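Local coordinates for acetate CoA-transferase subunit beta (Escherichia coli DH5[alpha], PDB 5DBN), which transfers coenzyme A from acetyl-CoA to acetoacetate and other short-chain fatty acids through a covalent enzyme-CoA intermediate in their degradation, at residues V21-G26 against I41-E46; G48-G53 against A77-A82; K134-M139 against M166-L171; R10-L15 against T29-Y34. All coordinates share one frame; numbering follows the deposited sequence.

Interaction 1 of 4, residues V21-G26 against I41-E46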
loop_
_atom_site.group_PDB
_atom_site.type_symbol
_atom_site.label_atom_id
_atom_site.label_comp_id
_atom_site.label_asym_id
_atom_site.label_seq_id
_atom_site.Cartn_x
_atom_site.Cartn_y
_atom_site.Cartn_z
ATOM N N VAL B 21 13.996 -8.676 -13.811
ATOM C CA VAL B 21 13.277 -9.301 -14.919
ATOM C C VAL B 21 12.078 -10.120 -14.448
ATOM O O VAL B 21 12.125 -10.753 -13.395
ATOM C CB VAL B 21 14.222 -10.216 -15.732
ATOM C CG1 VAL B 21 13.487 -10.858 -16.910
ATOM C CG2 VAL B 21 15.430 -9.427 -16.226
ATOM N N ASN B 22 11.008 -10.097 -15.238
ATOM C CA ASN B 22 9.877 -10.999 -15.032
ATOM C C ASN B 22 9.648 -11.905 -16.237
ATOM O O ASN B 22 9.481 -11.428 -17.357
ATOM C CB ASN B 22 8.599 -10.216 -14.741
ATOM C CG ASN B 22 7.447 -11.120 -14.356
ATOM O OD1 ASN B 22 6.800 -11.721 -15.213
ATOM N ND2 ASN B 22 7.191 -11.230 -13.060
ATOM N N LEU B 23 9.625 -13.210 -15.990
ATOM C CA LEU B 23 9.419 -14.205 -17.039
ATOM C C LEU B 23 8.058 -14.886 -16.903
ATOM O O LEU B 23 7.784 -15.557 -15.906
ATOM C CB LEU B 23 10.527 -15.257 -17.000
ATOM C CG LEU B 23 11.961 -14.769 -17.218
ATOM C CD1 LEU B 23 12.925 -15.939 -17.104
ATOM C CD2 LEU B 23 12.117 -14.063 -18.564
ATOM N N GLY B 24 7.206 -14.709 -17.907
ATOM C CA GLY B 24 5.893 -15.324 -17.902
ATOM C C GLY B 24 5.998 -16.826 -18.063
ATOM O O GLY B 24 7.023 -17.336 -18.509
ATOM N N ILE B 25 4.933 -17.534 -17.701
ATOM C CA ILE B 25 4.904 -18.988 -17.821
ATOM C C ILE B 25 4.936 -19.409 -19.283
ATOM O O ILE B 25 4.370 -18.737 -20.145
ATOM C CB ILE B 25 3.652 -19.588 -17.155
ATOM N N GLY B 26 5.610 -20.522 -19.552
ATOM C CA GLY B 26 5.718 -21.054 -20.897
ATOM C C GLY B 26 7.107 -20.871 -21.476
ATOM O O GLY B 26 8.103 -21.226 -20.846
ATOM N N ILE B 41 20.959 -11.358 -13.520
ATOM C CA ILE B 41 19.660 -10.724 -13.342
ATOM C C ILE B 41 18.996 -11.203 -12.061
ATOM O O ILE B 41 19.411 -12.199 -11.468
ATOM C CB ILE B 41 18.724 -11.013 -14.531
ATOM C CG1 ILE B 41 18.492 -12.522 -14.679
ATOM C CG2 ILE B 41 19.307 -10.427 -15.811
ATOM C CD1 ILE B 41 17.445 -12.885 -15.710
ATOM N N THR B 42 17.961 -10.482 -11.647
ATOM C CA THR B 42 17.145 -10.878 -10.512
ATOM C C THR B 42 15.728 -11.117 -11.010
ATOM O O THR B 42 15.099 -10.221 -11.571
ATOM C CB THR B 42 17.151 -9.807 -9.410
ATOM O OG1 THR B 42 18.504 -9.469 -9.080
ATOM C CG2 THR B 42 16.436 -10.308 -8.166
ATOM N N LEU B 43 15.234 -12.335 -10.813
ATOM C CA LEU B 43 13.904 -12.703 -11.280
ATOM C C LEU B 43 12.835 -12.390 -10.239
ATOM O O LEU B 43 12.971 -12.737 -9.064
ATOM C CB LEU B 43 13.863 -14.188 -11.647
ATOM C CG LEU B 43 14.692 -14.577 -12.871
ATOM C CD1 LEU B 43 14.714 -16.087 -13.026
ATOM C CD2 LEU B 43 14.129 -13.935 -14.127
ATOM N N GLN B 44 11.772 -11.737 -10.696
ATOM C CA GLN B 44 10.648 -11.365 -9.847
ATOM C C GLN B 44 9.487 -12.320 -10.099
ATOM O O GLN B 44 9.161 -12.623 -11.248
ATOM C CB GLN B 44 10.232 -9.914 -10.124
ATOM C CG GLN B 44 9.316 -9.293 -9.071
ATOM C CD GLN B 44 7.837 -9.512 -9.348
ATOM O OE1 GLN B 44 7.458 -10.202 -10.295
ATOM N NE2 GLN B 44 6.992 -8.914 -8.516
ATOM N N SER B 45 8.872 -12.795 -9.020
ATOM C CA SER B 45 7.734 -13.703 -9.112
ATOM C C SER B 45 6.473 -12.977 -8.642
ATOM O O SER B 45 6.447 -12.417 -7.545
ATOM C CB SER B 45 7.987 -14.965 -8.282
ATOM O OG SER B 45 7.157 -16.036 -8.701
ATOM N N GLU B 46 5.444 -12.980 -9.487
ATOM C CA GLU B 46 4.221 -12.210 -9.242
ATOM C C GLU B 46 3.591 -12.513 -7.887
ATOM O O GLU B 46 3.058 -11.620 -7.228
ATOM C CB GLU B 46 3.188 -12.480 -10.341
ATOM C CG GLU B 46 3.639 -12.113 -11.740
ATOM C CD GLU B 46 4.292 -13.271 -12.468
ATOM O OE1 GLU B 46 5.403 -13.679 -12.065
ATOM O OE2 GLU B 46 3.689 -13.777 -13.440
HETATM O O HOH W 1 9.888 -14.014 -13.237
#
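Val21 and Leu43 pair in parallel in the mixed central sheet of the CoA-transferase subunit, where strand 42-45, outermost within this chain, lies beside strand 20-23. Val21 N donates to Thr42 O at 2.9 Å, and Gln44 N to Val21 O, also at 2.9 Å. Beyond this pair the strands diverge, their directions 54° apart, and a water fills in, accepting from Leu23 N and donating to Gln44 O. On the face carrying Val21 and Leu43 the two side chains lie alongside, pointing the same way. Leu43 CD2 reaches on to Leu23 CD1 at 3.8 Å, while Val21 CG2 touches Ile41 CG2 at 4.0 Å. The polar end of the contact is gathered on Asn22. Its CG stands anti to the backbone N (chi1 -173°), which carries the amide across toward the ends of Gln44 and Glu46, the latter the predicted active-site residue. Gln44 is fixed at its other amide end, where NE2 bonds to Ser84 OG. Leu128 touches both Asn22 and Glu46, so helix 125-131 packs against this polar group. An alanine in place of Asn22 would probably leave Gln44 OE1 and Glu46 OE1 without this shared donor and the Glu46 carboxylate freer to turn. The two bonds differ in geometry: Asn22 ND2 meets Gln44 OE1 at 3.0 Å with the acceptor in the plane of the Asn22 amide, but approaches Glu46 OE1 at 3.2 Å from above the carboxylate, whose plane is turned 76° from the amide.

Interaction 2 of 4, residues G48-G53 against A77-A82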
loop_
_atom_site.group_PDB
_atom_site.type_symbol
_atom_site.label_atom_id
_atom_site.label_comp_id
_atom_site.label_asym_id
_atom_site.label_seq_id
_atom_site.Cartn_x
_atom_site.Cartn_y
_atom_site.Cartn_z
ATOM N N GLY B 48 4.817 -12.887 -5.206
ATOM C CA GLY B 48 5.336 -11.981 -4.194
ATOM C C GLY B 48 6.731 -12.238 -3.656
ATOM O O GLY B 48 6.910 -12.356 -2.445
ATOM N N PHE B 49 7.725 -12.315 -4.536
ATOM C CA PHE B 49 9.115 -12.306 -4.085
ATOM C C PHE B 49 10.116 -12.014 -5.201
ATOM O O PHE B 49 9.828 -12.195 -6.384
ATOM C CB PHE B 49 9.465 -13.635 -3.400
ATOM C CG PHE B 49 9.286 -14.850 -4.266
ATOM C CD1 PHE B 49 8.061 -15.489 -4.341
ATOM C CD2 PHE B 49 10.355 -15.381 -4.967
ATOM C CE1 PHE B 49 7.897 -16.616 -5.121
ATOM C CE2 PHE B 49 10.198 -16.510 -5.746
ATOM C CZ PHE B 49 8.968 -17.129 -5.823
ATOM N N LEU B 50 11.286 -11.527 -4.793
ATOM C CA LEU B 50 12.405 -11.272 -5.694
ATOM C C LEU B 50 13.532 -12.254 -5.413
ATOM O O LEU B 50 13.762 -12.634 -4.263
ATOM C CB LEU B 50 12.910 -9.836 -5.537
ATOM C CG LEU B 50 12.064 -8.748 -6.197
ATOM C CD1 LEU B 50 12.391 -7.389 -5.613
ATOM C CD2 LEU B 50 12.299 -8.748 -7.696
ATOM N N GLY B 51 14.236 -12.654 -6.467
ATOM C CA GLY B 51 15.331 -13.596 -6.347
ATOM C C GLY B 51 14.888 -15.014 -6.648
ATOM O O GLY B 51 15.361 -15.965 -6.025
ATOM N N LEU B 52 13.985 -15.156 -7.616
ATOM C CA LEU B 52 13.490 -16.469 -8.023
ATOM C C LEU B 52 14.608 -17.296 -8.639
ATOM O O LEU B 52 15.473 -16.766 -9.337
ATOM C CB LEU B 52 12.338 -16.327 -9.019
ATOM C CG LEU B 52 11.779 -17.622 -9.615
ATOM C CD1 LEU B 52 11.150 -18.494 -8.544
ATOM C CD2 LEU B 52 10.776 -17.313 -10.708
ATOM N N GLY B 53 14.583 -18.598 -8.382
ATOM C CA GLY B 53 15.587 -19.496 -8.919
ATOM C C GLY B 53 15.083 -20.920 -9.025
ATOM O O GLY B 53 13.937 -21.203 -8.679
ATOM N N ALA B 77 13.965 -11.809 -1.408
ATOM C CA ALA B 77 13.084 -11.040 -0.535
ATOM C C ALA B 77 11.625 -11.410 -0.768
ATOM O O ALA B 77 11.191 -11.574 -1.908
ATOM C CB ALA B 77 13.292 -9.549 -0.757
ATOM N N MET B 78 10.882 -11.544 0.327
ATOM C CA MET B 78 9.458 -11.852 0.277
ATOM C C MET B 78 8.632 -10.593 0.527
ATOM O O MET B 78 9.042 -9.714 1.282
ATOM C CB MET B 78 9.114 -12.926 1.312
ATOM C CG MET B 78 9.874 -14.236 1.125
ATOM S SD MET B 78 9.399 -15.117 -0.379
ATOM C CE MET B 78 10.879 -16.063 -0.722
ATOM N N PHE B 79 7.465 -10.517 -0.107
ATOM C CA PHE B 79 6.543 -9.399 0.089
ATOM C C PHE B 79 5.142 -9.784 -0.385
ATOM O O PHE B 79 4.983 -10.778 -1.093
ATOM C CB PHE B 79 7.045 -8.160 -0.653
ATOM C CG PHE B 79 7.576 -8.452 -2.028
ATOM C CD1 PHE B 79 6.715 -8.650 -3.095
ATOM C CD2 PHE B 79 8.943 -8.528 -2.253
ATOM C CE1 PHE B 79 7.204 -8.919 -4.359
ATOM C CE2 PHE B 79 9.437 -8.796 -3.517
ATOM C CZ PHE B 79 8.565 -8.992 -4.572
ATOM N N ASP B 80 4.128 -9.009 0.003
ATOM C CA ASP B 80 2.750 -9.334 -0.376
ATOM C C ASP B 80 2.450 -8.900 -1.810
ATOM O O ASP B 80 3.302 -8.331 -2.492
ATOM C CB ASP B 80 1.737 -8.709 0.603
ATOM C CG ASP B 80 1.794 -7.191 0.648
ATOM O OD1 ASP B 80 1.814 -6.541 -0.418
ATOM O OD2 ASP B 80 1.789 -6.644 1.770
ATOM N N SER B 81 1.232 -9.181 -2.257
ATOM C CA SER B 81 0.847 -8.957 -3.646
ATOM C C SER B 81 0.712 -7.476 -4.000
ATOM O O SER B 81 0.960 -7.083 -5.140
ATOM C CB SER B 81 -0.469 -9.677 -3.941
ATOM O OG SER B 81 -0.350 -11.066 -3.689
ATOM N N ALA B 82 0.297 -6.659 -3.037
ATOM C CA ALA B 82 0.188 -5.221 -3.265
ATOM C C ALA B 82 1.561 -4.641 -3.572
ATOM O O ALA B 82 1.720 -3.848 -4.498
ATOM C CB ALA B 82 -0.426 -4.530 -2.066
#
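The Phe79 ring lays one face against the backbone of Gly48 and Phe49, while Leu50 CG sits in plane at its edge, 3.8 Å from Phe79 CE2. Over that face Phe49 CA makes a CH-pi contact, 3.8 Å from the centroid of the Phe79 ring. The Phe49 ring is met obliquely by Met78: the sulfur SD lies 4.8 Å from its centroid, a Met-aromatic contact. The backbone ladder that carries these rings is antiparallel: Phe49 and Met78 form a non-hydrogen-bonded pair, and Leu50 and Ala77 a hydrogen-bonded one, with Leu50 N 2.9 Å from Ala77 O and Ala77 N 3.0 Å from Leu50 O. Gly48 and Phe49, both facing Ser45, make a G1 beta bulge. The positive phi of Gly48 suits a glycine, and a CB there would run into Phe79 O. Phe79 CG is held between its backbone N and carbonyl carbon (chi1 42°), the crowded position, and this swings the ring across to residues 48-50. Leu87 of helix 81-89 packs on both Phe79 and Leu50, and Asp80 OD1 caps the start of that helix at Met83 N. An alanine in place of Phe79 would probably open a gap over the Gly48-Phe49 backbone and leave Leu50 CG without the ring edge it rests on. Backbone hydrogen bonds join Ser81 to one neighbouring protein chain and Met78 to another, which puts this contact at the subunit interfaces. At the bulge end of the ladder Phe79 N donates to Gly48 O over 3.0 Å, approaching from above the carbonyl plane.

Interaction 3 of 4, residues K134-M139 against M166-L171; sequences KVIIAM and MLVTEL
Ile137 and Leu167 meet on one face of the parallel part of the central sheet, where strands 135-138 and 166-168 run side by side. The Ile137 branch CG2 stands anti to its backbone N, with CG1 anti to the carbonyl carbon (chi1 -56°), and it is CG2 that touches Leu167 CD1 at 3.7 Å. Leu167 holds its CG anti to the backbone N (chi1 174°), which brings CD1 across toward the neighbouring strand. The same methyl is reached by Met139 CE at 4.1 Å: that chain runs extended from the backbone and bends only at its last torsion (chi3 70°), curling its end toward the leucine. The other face carries Ile136, Ala138, Met166 and Val168. Met166 is stretched out in all three torsions, and its first carbon, CB, lies 4.3 Å from Ile136 CG1. Ile136 CG2, anti to its own backbone N, meets Val168 CG2 at 4.2 Å. Four backbone bonds zip the pair: Met166 N to Val135 O, Ile137 N to Met166 O at 2.8 Å, Val168 N to Ile137 O at 2.8 Å, and Met139 N to Val168 O. After the strand, Thr169 OG1 accepts Leu171 N at 3.1 Å in an ST turn and is also bonded to Ala172 N and His141 ND1. Strand 95-98 bonds along the other edge of 135-138, and antiparallel strand 172-177 follows 166-168. Helix 3-12 packs on the Met166 and Ala138 face through Arg10 and Ile7, while Ile150 of strand 150-151 touches Met139 and Leu167.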
loop_
_atom_site.group_PDB
_atom_site.type_symbol
_atom_site.label_atom_id
_atom_site.label_comp_id
_atom_site.label_asym_id
_atom_site.label_seq_id
_atom_site.Cartn_x
_atom_site.Cartn_y
_atom_site.Cartn_z
ATOM N N LYS B 134 10.564 -2.423 -20.266
ATOM C CA LYS B 134 10.684 -3.045 -21.579
ATOM C C LYS B 134 9.811 -4.284 -21.676
ATOM O O LYS B 134 9.950 -5.221 -20.892
ATOM C CB LYS B 134 12.139 -3.406 -21.879
ATOM C CG LYS B 134 12.332 -3.987 -23.271
ATOM C CD LYS B 134 13.780 -4.334 -23.554
ATOM C CE LYS B 134 14.508 -3.172 -24.201
ATOM N NZ LYS B 134 15.892 -3.544 -24.605
ATOM N N VAL B 135 8.923 -4.279 -22.662
ATOM C CA VAL B 135 8.008 -5.384 -22.891
ATOM C C VAL B 135 8.517 -6.208 -24.064
ATOM O O VAL B 135 8.445 -5.778 -25.216
ATOM C CB VAL B 135 6.575 -4.886 -23.174
ATOM C CG1 VAL B 135 5.628 -6.058 -23.416
ATOM C CG2 VAL B 135 6.078 -4.015 -22.027
ATOM N N ILE B 136 9.044 -7.388 -23.756
ATOM C CA ILE B 136 9.556 -8.292 -24.774
ATOM C C ILE B 136 8.570 -9.428 -24.976
ATOM O O ILE B 136 8.185 -10.105 -24.023
ATOM C CB ILE B 136 10.933 -8.865 -24.398
ATOM C CG1 ILE B 136 11.920 -7.723 -24.134
ATOM C CG2 ILE B 136 11.448 -9.780 -25.511
ATOM C CD1 ILE B 136 13.270 -8.171 -23.627
ATOM N N ILE B 137 8.151 -9.618 -26.221
ATOM C CA ILE B 137 7.259 -10.713 -26.573
ATOM C C ILE B 137 8.049 -11.813 -27.271
ATOM O O ILE B 137 8.671 -11.586 -28.307
ATOM C CB ILE B 137 6.102 -10.236 -27.473
ATOM C CG1 ILE B 137 5.327 -9.105 -26.789
ATOM C CG2 ILE B 137 5.167 -11.395 -27.812
ATOM C CD1 ILE B 137 4.729 -9.474 -25.439
ATOM N N ALA B 138 8.008 -13.004 -26.684
ATOM C CA ALA B 138 8.688 -14.178 -27.219
ATOM C C ALA B 138 7.623 -15.103 -27.782
ATOM O O ALA B 138 6.809 -15.653 -27.041
ATOM C CB ALA B 138 9.500 -14.871 -26.143
ATOM N N MET B 139 7.635 -15.273 -29.099
ATOM C CA MET B 139 6.539 -15.943 -29.776
ATOM C C MET B 139 6.968 -16.629 -31.070
ATOM O O MET B 139 7.874 -16.158 -31.749
ATOM C CB MET B 139 5.483 -14.880 -30.080
ATOM C CG MET B 139 4.102 -15.365 -30.394
ATOM S SD MET B 139 3.028 -13.956 -30.747
ATOM C CE MET B 139 3.673 -13.407 -32.327
ATOM N N MET B 166 9.429 -4.887 -28.075
ATOM C CA MET B 166 10.255 -5.824 -28.827
ATOM C C MET B 166 9.512 -7.133 -29.067
ATOM O O MET B 166 8.952 -7.717 -28.138
ATOM C CB MET B 166 11.563 -6.085 -28.076
ATOM C CG MET B 166 12.579 -6.925 -28.835
ATOM S SD MET B 166 14.068 -7.213 -27.857
ATOM C CE MET B 166 15.112 -8.064 -29.038
ATOM N N LEU B 167 9.500 -7.577 -30.322
ATOM C CA LEU B 167 8.897 -8.853 -30.690
ATOM C C LEU B 167 9.965 -9.773 -31.271
ATOM O O LEU B 167 10.606 -9.438 -32.269
ATOM C CB LEU B 167 7.763 -8.646 -31.695
ATOM C CG LEU B 167 7.143 -9.919 -32.273
ATOM C CD1 LEU B 167 6.549 -10.777 -31.163
ATOM C CD2 LEU B 167 6.088 -9.579 -33.309
ATOM N N VAL B 168 10.150 -10.928 -30.637
ATOM C CA VAL B 168 11.177 -11.881 -31.041
ATOM C C VAL B 168 10.564 -13.215 -31.460
ATOM O O VAL B 168 9.916 -13.894 -30.660
ATOM C CB VAL B 168 12.188 -12.128 -29.903
ATOM C CG1 VAL B 168 13.316 -13.041 -30.370
ATOM C CG2 VAL B 168 12.754 -10.810 -29.400
ATOM N N THR B 169 10.774 -13.575 -32.723
ATOM C CA THR B 169 10.342 -14.863 -33.252
ATOM C C THR B 169 11.549 -15.650 -33.731
ATOM O O THR B 169 12.672 -15.148 -33.724
ATOM C CB THR B 169 9.336 -14.709 -34.412
ATOM O OG1 THR B 169 10.027 -14.284 -35.594
ATOM C CG2 THR B 169 8.256 -13.693 -34.065
ATOM N N GLU B 170 11.318 -16.890 -34.146
ATOM C CA GLU B 170 12.402 -17.723 -34.643
ATOM C C GLU B 170 12.793 -17.306 -36.057
ATOM O O GLU B 170 13.748 -17.840 -36.623
ATOM C CB GLU B 170 12.011 -19.210 -34.604
ATOM C CG GLU B 170 11.069 -19.700 -35.711
ATOM C CD GLU B 170 9.635 -19.229 -35.540
ATOM O OE1 GLU B 170 9.357 -18.467 -34.590
ATOM O OE2 GLU B 170 8.778 -19.638 -36.352
ATOM N N LEU B 171 12.063 -16.346 -36.622
ATOM C CA LEU B 171 12.340 -15.876 -37.973
ATOM C C LEU B 171 12.942 -14.469 -37.988
ATOM O O LEU B 171 13.737 -14.140 -38.871
ATOM C CB LEU B 171 11.051 -15.879 -38.802
ATOM C CG LEU B 171 10.524 -17.223 -39.325
ATOM C CD1 LEU B 171 9.258 -17.010 -40.142
ATOM C CD2 LEU B 171 11.554 -18.010 -40.119
#

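Interaction 4 of 4, residues R10-L15 against T29-Y34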
loop_
_atom_site.group_PDB
_atom_site.type_symbol
_atom_site.label_atom_id
_atom_site.label_comp_id
_atom_site.label_asym_id
_atom_site.label_seq_id
_atom_site.Cartn_x
_atom_site.Cartn_y
_atom_site.Cartn_z
ATOM N N ARG B 10 17.924 -15.577 -28.078
ATOM C CA ARG B 10 17.998 -14.196 -28.544
ATOM C C ARG B 10 17.501 -13.203 -27.489
ATOM O O ARG B 10 18.121 -12.162 -27.274
ATOM C CB ARG B 10 17.207 -14.022 -29.845
ATOM C CG ARG B 10 17.170 -12.583 -30.365
ATOM C CD ARG B 10 18.569 -12.010 -30.577
ATOM N NE ARG B 10 18.546 -10.574 -30.846
ATOM C CZ ARG B 10 18.563 -9.631 -29.906
ATOM N NH1 ARG B 10 18.586 -9.957 -28.620
ATOM N NH2 ARG B 10 18.545 -8.353 -30.252
ATOM N N VAL B 11 16.385 -13.521 -26.841
ATOM C CA VAL B 11 15.845 -12.662 -25.792
ATOM C C VAL B 11 16.836 -12.531 -24.637
ATOM O O VAL B 11 16.998 -11.450 -24.065
ATOM C CB VAL B 11 14.493 -13.195 -25.260
ATOM C CG1 VAL B 11 14.037 -12.409 -24.035
ATOM C CG2 VAL B 11 13.427 -13.132 -26.346
ATOM N N ALA B 12 17.495 -13.634 -24.297
ATOM C CA ALA B 12 18.478 -13.637 -23.221
ATOM C C ALA B 12 19.604 -12.644 -23.493
ATOM O O ALA B 12 20.118 -12.007 -22.575
ATOM C CB ALA B 12 19.044 -15.036 -23.030
ATOM N N GLN B 13 19.982 -12.519 -24.762
ATOM C CA GLN B 13 21.036 -11.592 -25.163
ATOM C C GLN B 13 20.586 -10.132 -25.075
ATOM O O GLN B 13 21.411 -9.220 -25.116
ATOM C CB GLN B 13 21.508 -11.912 -26.585
ATOM C CG GLN B 13 22.291 -13.215 -26.689
ATOM C CD GLN B 13 22.638 -13.591 -28.119
ATOM O OE1 GLN B 13 22.134 -12.995 -29.071
ATOM N NE2 GLN B 13 23.504 -14.585 -28.275
ATOM N N GLU B 14 19.281 -9.912 -24.937
ATOM C CA GLU B 14 18.739 -8.557 -24.862
ATOM C C GLU B 14 18.870 -7.984 -23.458
ATOM O O GLU B 14 18.990 -6.771 -23.283
ATOM C CB GLU B 14 17.267 -8.542 -25.281
ATOM C CG GLU B 14 16.671 -7.148 -25.425
ATOM C CD GLU B 14 17.258 -6.365 -26.585
ATOM O OE1 GLU B 14 17.907 -6.979 -27.460
ATOM O OE2 GLU B 14 17.070 -5.132 -26.616
ATOM N N LEU B 15 18.842 -8.863 -22.463
ATOM C CA LEU B 15 18.875 -8.441 -21.071
ATOM C C LEU B 15 20.241 -7.882 -20.689
ATOM O O LEU B 15 21.271 -8.378 -21.144
ATOM C CB LEU B 15 18.521 -9.613 -20.155
ATOM C CG LEU B 15 17.212 -10.337 -20.475
ATOM C CD1 LEU B 15 17.006 -11.509 -19.530
ATOM C CD2 LEU B 15 16.032 -9.379 -20.406
ATOM N N THR B 29 10.219 -18.631 -19.684
ATOM C CA THR B 29 10.981 -19.220 -18.582
ATOM C C THR B 29 12.301 -19.803 -19.079
ATOM O O THR B 29 13.271 -19.896 -18.326
ATOM C CB THR B 29 10.187 -20.328 -17.861
ATOM O OG1 THR B 29 9.890 -21.388 -18.779
ATOM C CG2 THR B 29 8.894 -19.774 -17.284
ATOM N N MET B 30 12.329 -20.196 -20.351
ATOM C CA MET B 30 13.526 -20.768 -20.959
ATOM C C MET B 30 14.646 -19.738 -21.083
ATOM O O MET B 30 15.817 -20.102 -21.201
ATOM C CB MET B 30 13.205 -21.337 -22.342
ATOM C CG MET B 30 12.369 -22.600 -22.314
ATOM S SD MET B 30 11.721 -23.064 -23.935
ATOM C CE MET B 30 13.232 -23.441 -24.818
ATOM N N VAL B 31 14.284 -18.457 -21.076
ATOM C CA VAL B 31 15.261 -17.383 -21.229
ATOM C C VAL B 31 16.312 -17.442 -20.125
ATOM O O VAL B 31 17.466 -17.071 -20.333
ATOM C CB VAL B 31 14.576 -15.996 -21.216
ATOM C CG1 VAL B 31 15.607 -14.865 -21.247
ATOM C CG2 VAL B 31 13.619 -15.865 -22.393
ATOM N N ALA B 32 15.910 -17.933 -18.958
ATOM C CA ALA B 32 16.810 -18.026 -17.815
ATOM C C ALA B 32 17.932 -19.031 -18.072
ATOM O O ALA B 32 18.951 -19.023 -17.380
ATOM C CB ALA B 32 16.034 -18.408 -16.566
ATOM N N ASN B 33 17.745 -19.885 -19.075
ATOM C CA ASN B 33 18.692 -20.959 -19.359
ATOM C C ASN B 33 19.702 -20.590 -20.441
ATOM O O ASN B 33 20.466 -21.444 -20.894
ATOM C CB ASN B 33 17.937 -22.218 -19.794
ATOM C CG ASN B 33 16.917 -22.674 -18.769
ATOM O OD1 ASN B 33 17.033 -22.372 -17.579
ATOM N ND2 ASN B 33 15.907 -23.406 -19.227
ATOM N N TYR B 34 19.702 -19.325 -20.856
ATOM C CA TYR B 34 20.575 -18.874 -21.940
ATOM C C TYR B 34 21.213 -17.515 -21.652
ATOM O O TYR B 34 21.612 -16.806 -22.575
ATOM C CB TYR B 34 19.793 -18.812 -23.255
ATOM C CG TYR B 34 19.308 -20.162 -23.730
ATOM C CD1 TYR B 34 20.153 -21.026 -24.412
ATOM C CD2 TYR B 34 18.000 -20.569 -23.502
ATOM C CE1 TYR B 34 19.713 -22.259 -24.847
ATOM C CE2 TYR B 34 17.550 -21.799 -23.936
ATOM C CZ TYR B 34 18.410 -22.641 -24.606
ATOM O OH TYR B 34 17.963 -23.867 -25.038
#
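Val11, Ala12 and Leu15, from the last part of helix 3-12 and the residues after it, close on Val31 and Tyr34 of the connection between strands 20-23 and 42-45. The contact is apolar packing of a helix against a helically wound part of that connection, 3-10 at Ala32 and Asn33. Arg10, the first residue, turns to the other side of the helix. There its guanidinium grips Glu14 end-on, with NH1 and NH2 both donating to the single oxygen OE1, NH2 at 3.2 Å in a salt bridge. Arg10 NH2 also bridges to Glu185, while Glu14 pairs with Arg175 and Lys134, so these charges form a network. Next, Val11 sends CG1, anti to its backbone N (chi1 172°), against Val31 CG2 at 3.8 Å; the two side chains cross at about a right angle. Val97 of strand 95-98 and Val168 of strand 166-168 also touch Val11, joining the packing to the central sheet. Ala12 points its methyl at the connection, with CB 3.9 Å from Tyr34 CB and beside the Tyr34 carbonyl O, its nearest atom there. So small a side chain is consistent with the close approach of the backbones, the CA atoms of Ala12 and Val31 being 5.3 Å apart. The second Val31 branch, CG1, lies 3.7 Å from Ala12 CA, so the two methyls of the valine are shared among successive residues of the helix. Leu15, after the helix, lies on Ala95, Leu35 and Ile41 as well as on Val31. Its CD1 crosses to Val31 CG1 at 4.0 Å.

In the fold
Interactions 1 and 3 lie in the same mixed sheet, their centres about 15 Å apart, with strand 95-98 between strands 20-23 and 135-138. The centre of interaction 4 is about 11 Å from each of theirs, and it touches both: Leu15 packs on Ile41, and a salt bridge joins it to interaction 3, so segment 10-15, at the end of helix 3-12, links the two. Along the chain the segments of interactions 4 and 1 alternate, then interaction 2 follows, then 3. Interaction 2, centre about 10 Å from that of interaction 1 and about 25 Å from that of interaction 3, is joined to interaction 1 through probable backbone bonds from Leu43 O. Glu46, the predicted active-site residue, comes in the chain between strand 42-45 and the ladder that meets other chains.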